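Local coordinates for inositol monophosphatase family protein (Staphylococcus aureus subsp. aureus MSSA476, PDB 4I3Y) that probably hydrolyses inositol monophosphates to inositol and phosphate with the help of bound magnesium, a reaction that lithium inhibits in this enzyme family, at residues Q32-M37 / T50-Q55; P95-A100 / D108-L113. One frame throughout, in Å; residues are numbered along the deposited sequence.

Contact 1 (Q32-M37 / T50-Q55)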
# COMPACT_ATOMS: atom_id res chain seq x y z
N GLN A 32 21.28 -7.32 -6.44
CA GLN A 32 22.49 -7.70 -5.70
C GLN A 32 22.61 -7.04 -4.31
O GLN A 32 22.82 -7.73 -3.28
CB GLN A 32 23.75 -7.45 -6.58
CG GLN A 32 25.05 -7.99 -5.99
CD GLN A 32 24.99 -9.49 -5.78
OE1 GLN A 32 24.81 -10.25 -6.74
NE2 GLN A 32 25.10 -9.92 -4.53
N LEU A 33 22.50 -5.72 -4.27
CA LEU A 33 22.50 -5.00 -2.98
C LEU A 33 21.47 -5.62 -1.97
O LEU A 33 21.77 -5.80 -0.78
CB LEU A 33 22.24 -3.50 -3.20
CG LEU A 33 23.23 -2.78 -4.17
CD1 LEU A 33 22.76 -1.37 -4.55
CD2 LEU A 33 24.66 -2.75 -3.62
N ILE A 34 20.28 -5.91 -2.47
CA ILE A 34 19.25 -6.51 -1.66
C ILE A 34 19.69 -7.89 -1.21
O ILE A 34 19.58 -8.17 -0.04
CB ILE A 34 17.92 -6.64 -2.39
CG1 ILE A 34 17.51 -5.25 -2.88
CG2 ILE A 34 16.90 -7.32 -1.49
CD1 ILE A 34 16.30 -4.65 -2.24
N MET A 35 20.17 -8.74 -2.12
CA MET A 35 20.67 -10.06 -1.70
C MET A 35 21.68 -9.97 -0.55
O MET A 35 21.70 -10.85 0.28
CB MET A 35 21.26 -10.87 -2.87
CG MET A 35 20.25 -11.28 -3.95
SD MET A 35 20.90 -12.18 -5.43
CE MET A 35 21.88 -11.00 -6.36
N GLU A 36 22.49 -8.92 -0.49
CA GLU A 36 23.50 -8.78 0.55
C GLU A 36 23.21 -7.61 1.50
O GLU A 36 24.11 -6.93 1.99
CB GLU A 36 24.91 -8.68 -0.09
CG GLU A 36 25.12 -7.45 -0.98
CD GLU A 36 26.39 -7.51 -1.85
OE1 GLU A 36 26.83 -6.44 -2.34
OE2 GLU A 36 26.93 -8.62 -2.05
N MET A 37 21.92 -7.39 1.78
CA MET A 37 21.49 -6.25 2.57
C MET A 37 22.00 -6.33 4.00
O MET A 37 21.98 -7.36 4.67
CB MET A 37 19.97 -6.14 2.54
CG MET A 37 19.43 -4.95 3.28
SD MET A 37 17.71 -4.62 2.82
CE MET A 37 16.78 -6.01 3.45
N THR A 50 20.57 1.32 4.97
CA THR A 50 21.21 0.08 4.53
C THR A 50 22.30 0.36 3.51
O THR A 50 22.51 1.50 3.10
CB THR A 50 20.20 -0.88 3.87
OG1 THR A 50 19.79 -0.35 2.60
CG2 THR A 50 18.96 -1.11 4.82
N ASN A 51 22.97 -0.70 3.10
CA ASN A 51 23.96 -0.66 2.06
C ASN A 51 23.30 -0.29 0.76
O ASN A 51 23.95 0.30 -0.11
CB ASN A 51 24.59 -2.03 1.93
CG ASN A 51 23.61 -3.05 1.42
OD1 ASN A 51 23.79 -3.59 0.31
ND2 ASN A 51 22.56 -3.33 2.18
N VAL A 52 22.00 -0.60 0.61
CA VAL A 52 21.28 -0.19 -0.59
C VAL A 52 21.18 1.35 -0.65
O VAL A 52 21.52 1.98 -1.68
CB VAL A 52 19.88 -0.82 -0.67
CG1 VAL A 52 19.11 -0.33 -1.91
CG2 VAL A 52 19.93 -2.36 -0.58
N ASP A 53 20.69 1.97 0.43
CA ASP A 53 20.65 3.43 0.50
C ASP A 53 22.05 4.00 0.18
O ASP A 53 22.18 4.89 -0.66
CB ASP A 53 20.27 3.95 1.92
CG ASP A 53 18.99 3.33 2.49
OD1 ASP A 53 18.97 2.09 2.77
OD2 ASP A 53 18.00 4.13 2.66
N LYS A 54 23.08 3.54 0.91
CA LYS A 54 24.46 4.09 0.80
C LYS A 54 25.11 3.94 -0.59
O LYS A 54 25.61 4.94 -1.15
CB LYS A 54 25.34 3.48 1.86
CG LYS A 54 24.89 3.81 3.29
CD LYS A 54 25.97 3.33 4.26
CE LYS A 54 25.95 4.04 5.59
NZ LYS A 54 25.23 3.17 6.57
N GLN A 55 25.01 2.75 -1.18
CA GLN A 55 25.48 2.55 -2.57
C GLN A 55 24.77 3.37 -3.67
O GLN A 55 25.42 3.98 -4.54
CB GLN A 55 25.41 1.09 -2.96
CG GLN A 55 26.48 0.24 -2.31
CD GLN A 55 27.88 0.72 -2.69
OE1 GLN A 55 28.65 1.16 -1.82
NE2 GLN A 55 28.18 0.71 -3.99
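Leu33, near the C-terminal end of helix 12-35, meets Val52 and Gln55 at the start of helix 51-67, and this apolar packing is the centre of the contact. Leu33 CB lies 3.7 Å from Val52 CG2, the branch set anti to the carbonyl carbon of Val52. The isobutyl end of Leu33 runs on to the aliphatic part of Gln55, crossing that side chain at about a right angle, with Leu33 CD2 3.7 Å from Gln55 CG. Ile34 adds a looser touch, CG1 to Val52 CG2 at 4.4 Å.

A second group of contacts forms where the first helix ends and the chain leaves helical geometry at Glu36. Asn51 projects from its own helix start toward this turn, its amide lying close to the carbonyls of Leu33 and Glu36 and to the backbone of Met37. Met37 CG swings out anti to the backbone N (chi1 -177°) and reaches Thr50 CG2 at 4.2 Å, while the side chain crosses that of Asn51 roughly at right angles.

Polar order at the start of helix 51-67 comes from a capping box. Asp53 OD1 accepts from Thr50 N at 2.8 Å, met from above the carboxylate plane, and from Thr50 OG1 at 2.6 Å, met nearly along the C-O axis. Thr50 OG1 in turn receives a weak bond from Val52 N at 3.0 Å. One carboxylate oxygen thus ties down both the backbone and the hydroxyl of the N-cap residue.

In the fold, the contact joins the end of one helix to the beginning of the next, across the connection containing strands 39-41 and 48-50. Leu102 of helix 99-105 packs on Ile34, Thr50 and Val52, and Ile96 of strand 89-97 touches Val52 and Asp53.

Contact 2 (P95-A100 / D108-L113). With MG (magnesium ion), chain D; PO4 (phosphate ion), chain C.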
# COMPACT_ATOMS: atom_id res chain seq x y z
N PRO A 95 18.12 8.46 -1.46
CA PRO A 95 18.49 7.31 -2.29
C PRO A 95 17.53 6.14 -2.11
O PRO A 95 17.27 5.41 -3.08
CB PRO A 95 19.89 6.99 -1.83
CG PRO A 95 19.97 7.54 -0.39
CD PRO A 95 19.16 8.80 -0.45
N ILE A 96 17.03 5.93 -0.89
CA ILE A 96 15.87 5.05 -0.75
C ILE A 96 14.89 5.80 0.17
O ILE A 96 15.21 6.08 1.31
CB ILE A 96 16.22 3.69 -0.10
CG1 ILE A 96 17.08 2.78 -1.04
CG2 ILE A 96 14.92 3.00 0.39
CD1 ILE A 96 16.28 2.17 -2.17
N ASP A 97 13.71 6.15 -0.36
CA ASP A 97 12.71 6.76 0.46
C ASP A 97 11.77 5.60 0.85
O ASP A 97 11.35 4.88 -0.00
CB ASP A 97 11.97 7.89 -0.23
CG ASP A 97 10.81 8.42 0.65
OD1 ASP A 97 11.12 8.83 1.79
OD2 ASP A 97 9.64 8.43 0.20
N GLY A 98 11.47 5.43 2.14
CA GLY A 98 10.85 4.21 2.64
C GLY A 98 11.83 3.06 2.94
O GLY A 98 11.54 1.88 2.65
N THR A 99 12.96 3.39 3.56
CA THR A 99 13.93 2.38 4.02
C THR A 99 13.28 1.31 4.91
O THR A 99 13.62 0.13 4.81
CB THR A 99 15.13 3.06 4.72
OG1 THR A 99 15.62 4.10 3.86
CG2 THR A 99 16.24 2.09 4.95
N ALA A 100 12.33 1.70 5.79
CA ALA A 100 11.70 0.72 6.67
C ALA A 100 10.97 -0.31 5.81
O ALA A 100 11.10 -1.49 6.03
CB ALA A 100 10.75 1.39 7.71
N ASP A 108 7.23 -1.23 -1.78
CA ASP A 108 6.76 0.10 -1.27
C ASP A 108 7.90 1.01 -0.84
O ASP A 108 7.86 1.64 0.25
CB ASP A 108 5.69 -0.05 -0.17
CG ASP A 108 4.40 -0.62 -0.72
OD1 ASP A 108 4.23 -0.55 -1.97
OD2 ASP A 108 3.55 -1.12 0.03
N TYR A 109 8.88 1.15 -1.73
CA TYR A 109 9.95 2.15 -1.48
C TYR A 109 10.33 2.73 -2.84
O TYR A 109 10.05 2.12 -3.85
CB TYR A 109 11.18 1.56 -0.68
CG TYR A 109 11.86 0.46 -1.42
CD1 TYR A 109 12.90 0.72 -2.33
CD2 TYR A 109 11.40 -0.85 -1.33
CE1 TYR A 109 13.49 -0.29 -3.09
CE2 TYR A 109 12.01 -1.87 -2.09
CZ TYR A 109 13.04 -1.58 -2.96
OH TYR A 109 13.64 -2.62 -3.70
N CYS A 110 11.02 3.88 -2.87
CA CYS A 110 11.34 4.54 -4.09
C CYS A 110 12.67 5.29 -3.96
O CYS A 110 13.26 5.38 -2.86
CB CYS A 110 10.19 5.53 -4.45
SG CYS A 110 9.87 6.82 -3.18
N ILE A 111 13.15 5.79 -5.09
CA ILE A 111 14.32 6.64 -5.11
C ILE A 111 13.78 8.02 -5.50
O ILE A 111 13.01 8.13 -6.46
CB ILE A 111 15.33 6.15 -6.15
CG1 ILE A 111 15.78 4.75 -5.86
CG2 ILE A 111 16.56 7.08 -6.26
CD1 ILE A 111 16.69 4.21 -6.97
N ILE A 112 14.15 9.06 -4.75
CA ILE A 112 13.73 10.42 -5.04
C ILE A 112 14.87 11.33 -5.56
O ILE A 112 15.95 11.50 -4.91
CB ILE A 112 13.01 11.09 -3.84
CG1 ILE A 112 11.85 10.18 -3.39
CG2 ILE A 112 12.51 12.52 -4.20
CD1 ILE A 112 11.05 10.66 -2.18
N LEU A 113 14.62 11.97 -6.70
CA LEU A 113 15.62 12.96 -7.23
C LEU A 113 14.95 14.22 -7.66
O LEU A 113 13.88 14.16 -8.27
CB LEU A 113 16.33 12.41 -8.48
CG LEU A 113 17.54 11.55 -8.20
CD1 LEU A 113 17.95 10.78 -9.47
CD2 LEU A 113 18.72 12.35 -7.60
MG MG D . 15.77 7.80 2.47
P PO4 C . 14.07 7.28 4.48
O1 PO4 C . 14.21 8.03 5.81
O2 PO4 C . 12.97 6.19 4.54
O3 PO4 C . 13.72 8.34 3.47
O4 PO4 C . 15.42 6.52 4.25
O HOH W 1 17.88 6.98 2.20
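Asp97 and Cys110 face each other as an antiparallel hydrogen-bonded pair, their side chains on the same face of the sheet. Asp97 N gives a nearly straight bond to Cys110 O (2.7 Å, 168°), and Cys110 N returns one to Asp97 O at 3.1 Å. The carboxylate of Asp97, with CG anti to the backbone N (chi1 174°), runs beside Cys110 SG, and Asp97 CB rests 3.5 Å from Ile112 CD1, the two side chains slanting across each other. Asp97 OD2 is held by Gly192 N, and OD1 bonds a glycerol.

Tyr109 and Ile96 pack on the other side of the strand pair. The isoleucine lies obliquely to the ring, Ile96 CD1 3.7 Å from Tyr109 CD1, while Tyr109 CB fits against the carbonyl oxygens of Asp97 and Gly98. Farther along, Ile111 turns CG1 onto Pro95 O at 3.2 Å. Asp108 makes a salt bridge to Arg197 of the second subunit.

The backbone on either side of Asp97 turns polar atoms to the active site. Ile96 O binds magnesium at 2.1 Å; two phosphate oxygens, a water, Glu76 and Asp94 complete the shell. Gly98 is the N-cap of helix 99-105; a side chain there would meet Asp108 O and Tyr109 CB and, at these backbone angles, the carbonyl O of Asp97. Gly98 N and Thr99 N both donate to phosphate O2, Thr99 N from 3.0 Å, so the helix start cradles the anion and its dipole probably favours the negative charge.

Strand 89-97 thus ends beside the start of strand 110-117, with helix 99-105 forming most of the connection. Helix 12-35 lies against Tyr109 and Ile111 through Ile34 and Ile26, and helix 51-67 backs Pro95 and Ile96.

Contact 1 lies toward the periphery, partly buried, whereas contact 2 is buried near the centre of the chain; their centres are about 12 Å apart. The first joins two helices mainly through aliphatic side chains; its firmer side-chain hydrogen bonds lie within segment 50-55, and none is clear between the segments. The second pairs strand backbones and turns backbone groups toward magnesium and phosphate. They meet at Asp53: while OD1 serves the helix cap, Asp53 OD2 lies 2.7 Å from Thr99 OG1, a probable hydrogen bond, which would place the start of helix 51-67 in the second shell of the phosphate site. Ile34 CD1 also packs on Tyr109 OH, 3.7 Å away, and Asp53 abuts Pro95 and Ile96.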